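PDB 1HUX: activator of (r)-2-hydroxyglutaryl-coa dehydratase from Acidaminococcus fermentans, which hydrolyses ATP slowly to drive electron transfer that activates the dehydratase of glutamate fermentation, sharing one [4Fe-4S] cluster between the two subunits of its homodimer. Local coordinates for residues H86-V100 with V108-N120. Numbering follows the deposited sequence.
Sequences HAMGASFIWPNVHTV and VKVIHVENGTMTN
V100 and I111 form a hydrogen-bonded antiparallel pair, V100 N giving to I111 O at 2.6 Å and I111 N returning a bond to V100 O at 2.7 Å. T99 faces H112 in the adjoining non-hydrogen-bonded pair. Just before strand 99-104, H98 O accepts from V113 N, near the end of strand 107-114, and the imidazole replies: H98 ND1 reaches V113 O at 3.0 Å, a bent bond (138° at the hydrogen) with the oxygen tilted from the ring plane. Because CG lies beside the backbone N (chi1 -79°), the ring curls back to this carbonyl, while E114 OE1 meets its edge, the carboxylate turned nearly perpendicular to the ring.

Apolar contacts centre on V113, which gathers helix, turn and neighbouring strand: CG2 meets A87 CB at 3.6 Å and V100 CG2, and CG1 meets V97 CG2. Small A87 lets the helix settle close to the hairpin, and I111 CD1 lies against H86 CB. G116, which takes a positive phi and carries no side chain, lets M88 CE lie against its CA at 3.5 Å; S91 OG, also beside that CA, donates to A87 O within the helix.

Helix 82-93 thus covers the V100, I111 and V113 face of an actin-fold sheet, in which strand 99-104 lies between strands 107-114 and 212-215.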
loop_
_atom_site.group_PDB
_atom_site.type_symbol
_atom_site.label_atom_id
_atom_site.label_comp_id
_atom_site.label_asym_id
_atom_site.label_seq_id
_atom_site.Cartn_x
_atom_site.Cartn_y
_atom_site.Cartn_z
ATOM N N HIS A 86 -25.778 3.320 5.899
ATOM C CA HIS A 86 -25.003 3.828 7.023
ATOM C C HIS A 86 -25.558 5.144 7.507
ATOM O O HIS A 86 -25.622 5.406 8.714
ATOM C CB HIS A 86 -23.546 3.970 6.627
ATOM C CG HIS A 86 -22.753 2.712 6.808
ATOM N ND1 HIS A 86 -22.425 2.213 8.052
ATOM C CD2 HIS A 86 -22.229 1.851 5.902
ATOM C CE1 HIS A 86 -21.730 1.096 7.900
ATOM N NE2 HIS A 86 -21.597 0.856 6.607
ATOM N N ALA A 87 -25.978 5.966 6.554
ATOM C CA ALA A 87 -26.549 7.270 6.882
ATOM C C ALA A 87 -27.884 7.063 7.594
ATOM O O ALA A 87 -28.161 7.675 8.626
ATOM C CB ALA A 87 -26.736 8.081 5.602
ATOM N N MET A 88 -28.696 6.168 7.036
ATOM C CA MET A 88 -29.995 5.859 7.606
ATOM C C MET A 88 -29.832 5.270 9.007
ATOM O O MET A 88 -30.476 5.727 9.960
ATOM C CB MET A 88 -30.736 4.874 6.697
ATOM C CG MET A 88 -32.120 5.338 6.261
ATOM S SD MET A 88 -33.140 5.733 7.663
ATOM C CE MET A 88 -32.958 7.512 7.730
ATOM N N GLY A 89 -28.953 4.268 9.120
ATOM C CA GLY A 89 -28.702 3.606 10.395
ATOM C C GLY A 89 -28.135 4.522 11.465
ATOM O O GLY A 89 -28.552 4.507 12.641
ATOM N N ALA A 90 -27.161 5.331 11.058
ATOM C CA ALA A 90 -26.532 6.261 11.978
ATOM C C ALA A 90 -27.630 7.114 12.601
ATOM O O ALA A 90 -27.696 7.274 13.833
ATOM C CB ALA A 90 -25.538 7.130 11.226
ATOM N N SER A 91 -28.510 7.614 11.727
ATOM C CA SER A 91 -29.614 8.480 12.132
ATOM C C SER A 91 -30.540 7.834 13.127
ATOM O O SER A 91 -31.085 8.510 13.998
ATOM C CB SER A 91 -30.406 8.936 10.922
ATOM O OG SER A 91 -29.632 9.845 10.157
ATOM N N PHE A 92 -30.701 6.522 13.009
ATOM C CA PHE A 92 -31.557 5.781 13.925
ATOM C C PHE A 92 -30.896 5.709 15.301
ATOM O O PHE A 92 -31.571 5.750 16.324
ATOM C CB PHE A 92 -31.794 4.363 13.385
ATOM C CG PHE A 92 -32.689 3.518 14.258
ATOM C CD1 PHE A 92 -34.072 3.505 14.064
ATOM C CD2 PHE A 92 -32.153 2.773 15.310
ATOM C CE1 PHE A 92 -34.912 2.763 14.911
ATOM C CE2 PHE A 92 -32.978 2.031 16.163
ATOM C CZ PHE A 92 -34.364 2.028 15.963
ATOM N N ILE A 93 -29.571 5.612 15.318
ATOM C CA ILE A 93 -28.845 5.515 16.583
ATOM C C ILE A 93 -28.533 6.896 17.179
ATOM O O ILE A 93 -28.662 7.120 18.392
ATOM C CB ILE A 93 -27.502 4.758 16.398
ATOM C CG1 ILE A 93 -27.703 3.504 15.557
ATOM C CG2 ILE A 93 -26.932 4.379 17.744
ATOM C CD1 ILE A 93 -26.395 2.834 15.203
ATOM N N TRP A 94 -28.099 7.813 16.320
ATOM C CA TRP A 94 -27.764 9.163 16.757
ATOM C C TRP A 94 -28.504 10.141 15.866
ATOM O O TRP A 94 -28.122 10.358 14.712
ATOM C CB TRP A 94 -26.261 9.396 16.629
ATOM C CG TRP A 94 -25.399 8.425 17.385
ATOM C CD1 TRP A 94 -25.161 8.412 18.737
ATOM C CD2 TRP A 94 -24.637 7.345 16.830
ATOM N NE1 TRP A 94 -24.289 7.389 19.053
ATOM C CE2 TRP A 94 -23.951 6.720 17.903
ATOM C CE3 TRP A 94 -24.463 6.846 15.530
ATOM C CZ2 TRP A 94 -23.104 5.622 17.718
ATOM C CZ3 TRP A 94 -23.618 5.748 15.342
ATOM C CH2 TRP A 94 -22.950 5.151 16.436
ATOM N N PRO A 95 -29.578 10.741 16.394
ATOM C CA PRO A 95 -30.410 11.711 15.668
ATOM C C PRO A 95 -29.654 12.899 15.072
ATOM O O PRO A 95 -29.968 13.356 13.976
ATOM C CB PRO A 95 -31.421 12.150 16.718
ATOM C CG PRO A 95 -31.517 10.938 17.629
ATOM C CD PRO A 95 -30.091 10.512 17.758
ATOM N N ASN A 96 -28.640 13.377 15.782
ATOM C CA ASN A 96 -27.879 14.535 15.324
ATOM C C ASN A 96 -26.635 14.262 14.496
ATOM O O ASN A 96 -25.785 15.142 14.332
ATOM C CB ASN A 96 -27.510 15.391 16.525
ATOM C CG ASN A 96 -28.725 15.789 17.331
ATOM O OD1 ASN A 96 -29.735 16.207 16.761
ATOM N ND2 ASN A 96 -28.639 15.666 18.655
ATOM N N VAL A 97 -26.517 13.052 13.968
ATOM C CA VAL A 97 -25.358 12.736 13.152
ATOM C C VAL A 97 -25.365 13.652 11.954
ATOM O O VAL A 97 -26.420 14.101 11.512
ATOM C CB VAL A 97 -25.381 11.282 12.616
ATOM C CG1 VAL A 97 -25.209 10.321 13.748
ATOM C CG2 VAL A 97 -26.686 11.006 11.871
ATOM N N HIS A 98 -24.179 13.924 11.432
ATOM C CA HIS A 98 -24.031 14.757 10.246
ATOM C C HIS A 98 -22.806 14.255 9.522
ATOM O O HIS A 98 -22.632 14.469 8.320
ATOM C CB HIS A 98 -23.875 16.219 10.641
ATOM C CG HIS A 98 -25.172 16.882 11.001
ATOM N ND1 HIS A 98 -26.185 17.091 10.084
ATOM C CD2 HIS A 98 -25.620 17.387 12.178
ATOM C CE1 HIS A 98 -27.195 17.698 10.681
ATOM N NE2 HIS A 98 -26.878 17.890 11.952
ATOM N N THR A 99 -21.976 13.549 10.281
ATOM C CA THR A 99 -20.749 12.975 9.754
ATOM C C THR A 99 -20.570 11.565 10.303
ATOM O O THR A 99 -20.585 11.338 11.525
ATOM C CB THR A 99 -19.501 13.850 10.123
ATOM O OG1 THR A 99 -19.592 15.128 9.470
ATOM C CG2 THR A 99 -18.220 13.161 9.677
ATOM N N VAL A 100 -20.401 10.620 9.382
ATOM C CA VAL A 100 -20.230 9.215 9.736
ATOM C C VAL A 100 -18.914 8.658 9.215
ATOM O O VAL A 100 -18.659 8.637 8.007
ATOM C CB VAL A 100 -21.387 8.324 9.157
ATOM C CG1 VAL A 100 -21.118 6.873 9.475
ATOM C CG2 VAL A 100 -22.743 8.719 9.753
ATOM N N VAL A 108 -12.481 2.373 3.633
ATOM C CA VAL A 108 -12.855 3.398 4.604
ATOM C C VAL A 108 -13.731 4.379 3.855
ATOM O O VAL A 108 -13.646 4.464 2.624
ATOM C CB VAL A 108 -11.645 4.198 5.122
ATOM C CG1 VAL A 108 -12.019 4.889 6.415
ATOM C CG2 VAL A 108 -10.456 3.300 5.324
ATOM N N LYS A 109 -14.564 5.123 4.580
ATOM C CA LYS A 109 -15.444 6.109 3.946
ATOM C C LYS A 109 -16.072 7.043 4.980
ATOM O O LYS A 109 -16.539 6.610 6.042
ATOM C CB LYS A 109 -16.525 5.400 3.116
ATOM C CG LYS A 109 -17.470 4.516 3.905
ATOM C CD LYS A 109 -18.442 3.810 2.974
ATOM C CE LYS A 109 -17.969 2.401 2.601
ATOM N NZ LYS A 109 -18.234 1.405 3.693
ATOM N N VAL A 110 -16.044 8.339 4.685
ATOM C CA VAL A 110 -16.610 9.323 5.595
ATOM C C VAL A 110 -17.838 9.887 4.918
ATOM O O VAL A 110 -17.779 10.327 3.767
ATOM C CB VAL A 110 -15.634 10.465 5.882
ATOM C CG1 VAL A 110 -16.133 11.261 7.079
ATOM C CG2 VAL A 110 -14.248 9.916 6.141
ATOM N N ILE A 111 -18.948 9.875 5.640
ATOM C CA ILE A 111 -20.208 10.332 5.080
ATOM C C ILE A 111 -20.852 11.528 5.790
ATOM O O ILE A 111 -20.954 11.565 7.027
ATOM C CB ILE A 111 -21.229 9.147 5.060
ATOM C CG1 ILE A 111 -20.623 7.956 4.315
ATOM C CG2 ILE A 111 -22.540 9.577 4.402
ATOM C CD1 ILE A 111 -21.445 6.695 4.440
ATOM N N HIS A 112 -21.277 12.511 5.001
ATOM C CA HIS A 112 -21.955 13.657 5.577
ATOM C C HIS A 112 -23.439 13.307 5.512
ATOM O O HIS A 112 -23.952 12.935 4.449
ATOM C CB HIS A 112 -21.675 14.934 4.782
ATOM C CG HIS A 112 -22.269 16.160 5.408
ATOM N ND1 HIS A 112 -23.352 16.827 4.869
ATOM C CD2 HIS A 112 -21.996 16.781 6.584
ATOM C CE1 HIS A 112 -23.723 17.795 5.691
ATOM N NE2 HIS A 112 -22.918 17.789 6.741
ATOM N N VAL A 113 -24.120 13.419 6.649
ATOM C CA VAL A 113 -25.537 13.060 6.734
ATOM C C VAL A 113 -26.483 14.202 7.071
ATOM O O VAL A 113 -26.216 15.005 7.970
ATOM C CB VAL A 113 -25.768 11.947 7.802
ATOM C CG1 VAL A 113 -27.247 11.634 7.911
ATOM C CG2 VAL A 113 -24.975 10.690 7.445
ATOM N N GLU A 114 -27.602 14.239 6.352
ATOM C CA GLU A 114 -28.645 15.239 6.547
ATOM C C GLU A 114 -29.985 14.527 6.384
ATOM O O GLU A 114 -30.270 13.966 5.314
ATOM C CB GLU A 114 -28.521 16.368 5.511
ATOM C CG GLU A 114 -27.286 17.243 5.677
ATOM C CD GLU A 114 -27.392 18.244 6.829
ATOM O OE1 GLU A 114 -28.099 17.966 7.830
ATOM O OE2 GLU A 114 -26.747 19.312 6.737
ATOM N N ASN A 115 -30.798 14.547 7.446
ATOM C CA ASN A 115 -32.115 13.888 7.431
ATOM C C ASN A 115 -31.915 12.455 6.975
ATOM O O ASN A 115 -32.398 12.074 5.903
ATOM C CB ASN A 115 -33.083 14.579 6.456
ATOM C CG ASN A 115 -33.495 15.975 6.912
ATOM O OD1 ASN A 115 -34.034 16.155 8.007
ATOM N ND2 ASN A 115 -33.250 16.971 6.065
ATOM N N GLY A 116 -31.175 11.683 7.778
ATOM C CA GLY A 116 -30.908 10.284 7.464
ATOM C C GLY A 116 -30.455 9.978 6.045
ATOM O O GLY A 116 -30.550 8.843 5.576
ATOM N N THR A 117 -29.948 10.983 5.352
ATOM C CA THR A 117 -29.492 10.787 3.984
ATOM C C THR A 117 -28.020 11.158 3.776
ATOM O O THR A 117 -27.427 11.961 4.526
ATOM C CB THR A 117 -30.349 11.610 3.023
ATOM O OG1 THR A 117 -31.719 11.254 3.215
ATOM C CG2 THR A 117 -29.942 11.358 1.571
ATOM N N MET A 118 -27.433 10.570 2.742
ATOM C CA MET A 118 -26.044 10.824 2.430
ATOM C C MET A 118 -25.932 12.027 1.518
ATOM O O MET A 118 -26.248 11.961 0.331
ATOM C CB MET A 118 -25.427 9.591 1.781
ATOM C CG MET A 118 -23.973 9.751 1.424
ATOM S SD MET A 118 -23.756 9.939 -0.356
ATOM C CE MET A 118 -23.543 11.658 -0.542
ATOM N N THR A 119 -25.483 13.134 2.101
ATOM C CA THR A 119 -25.309 14.399 1.399
ATOM C C THR A 119 -24.084 14.341 0.510
ATOM O O THR A 119 -24.170 14.527 -0.697
ATOM C CB THR A 119 -25.124 15.526 2.411
ATOM O OG1 THR A 119 -26.382 15.820 3.040
ATOM C CG2 THR A 119 -24.545 16.762 1.737
ATOM N N ASN A 120 -22.940 14.076 1.130
ATOM C CA ASN A 120 -21.674 13.980 0.420
ATOM C C ASN A 120 -20.842 12.918 1.116
ATOM O O ASN A 120 -21.148 12.529 2.252
ATOM C CB ASN A 120 -20.937 15.327 0.445
ATOM C CG ASN A 120 -19.630 15.292 -0.340
ATOM O OD1 ASN A 120 -19.572 14.724 -1.435
ATOM N ND2 ASN A 120 -18.573 15.904 0.213
#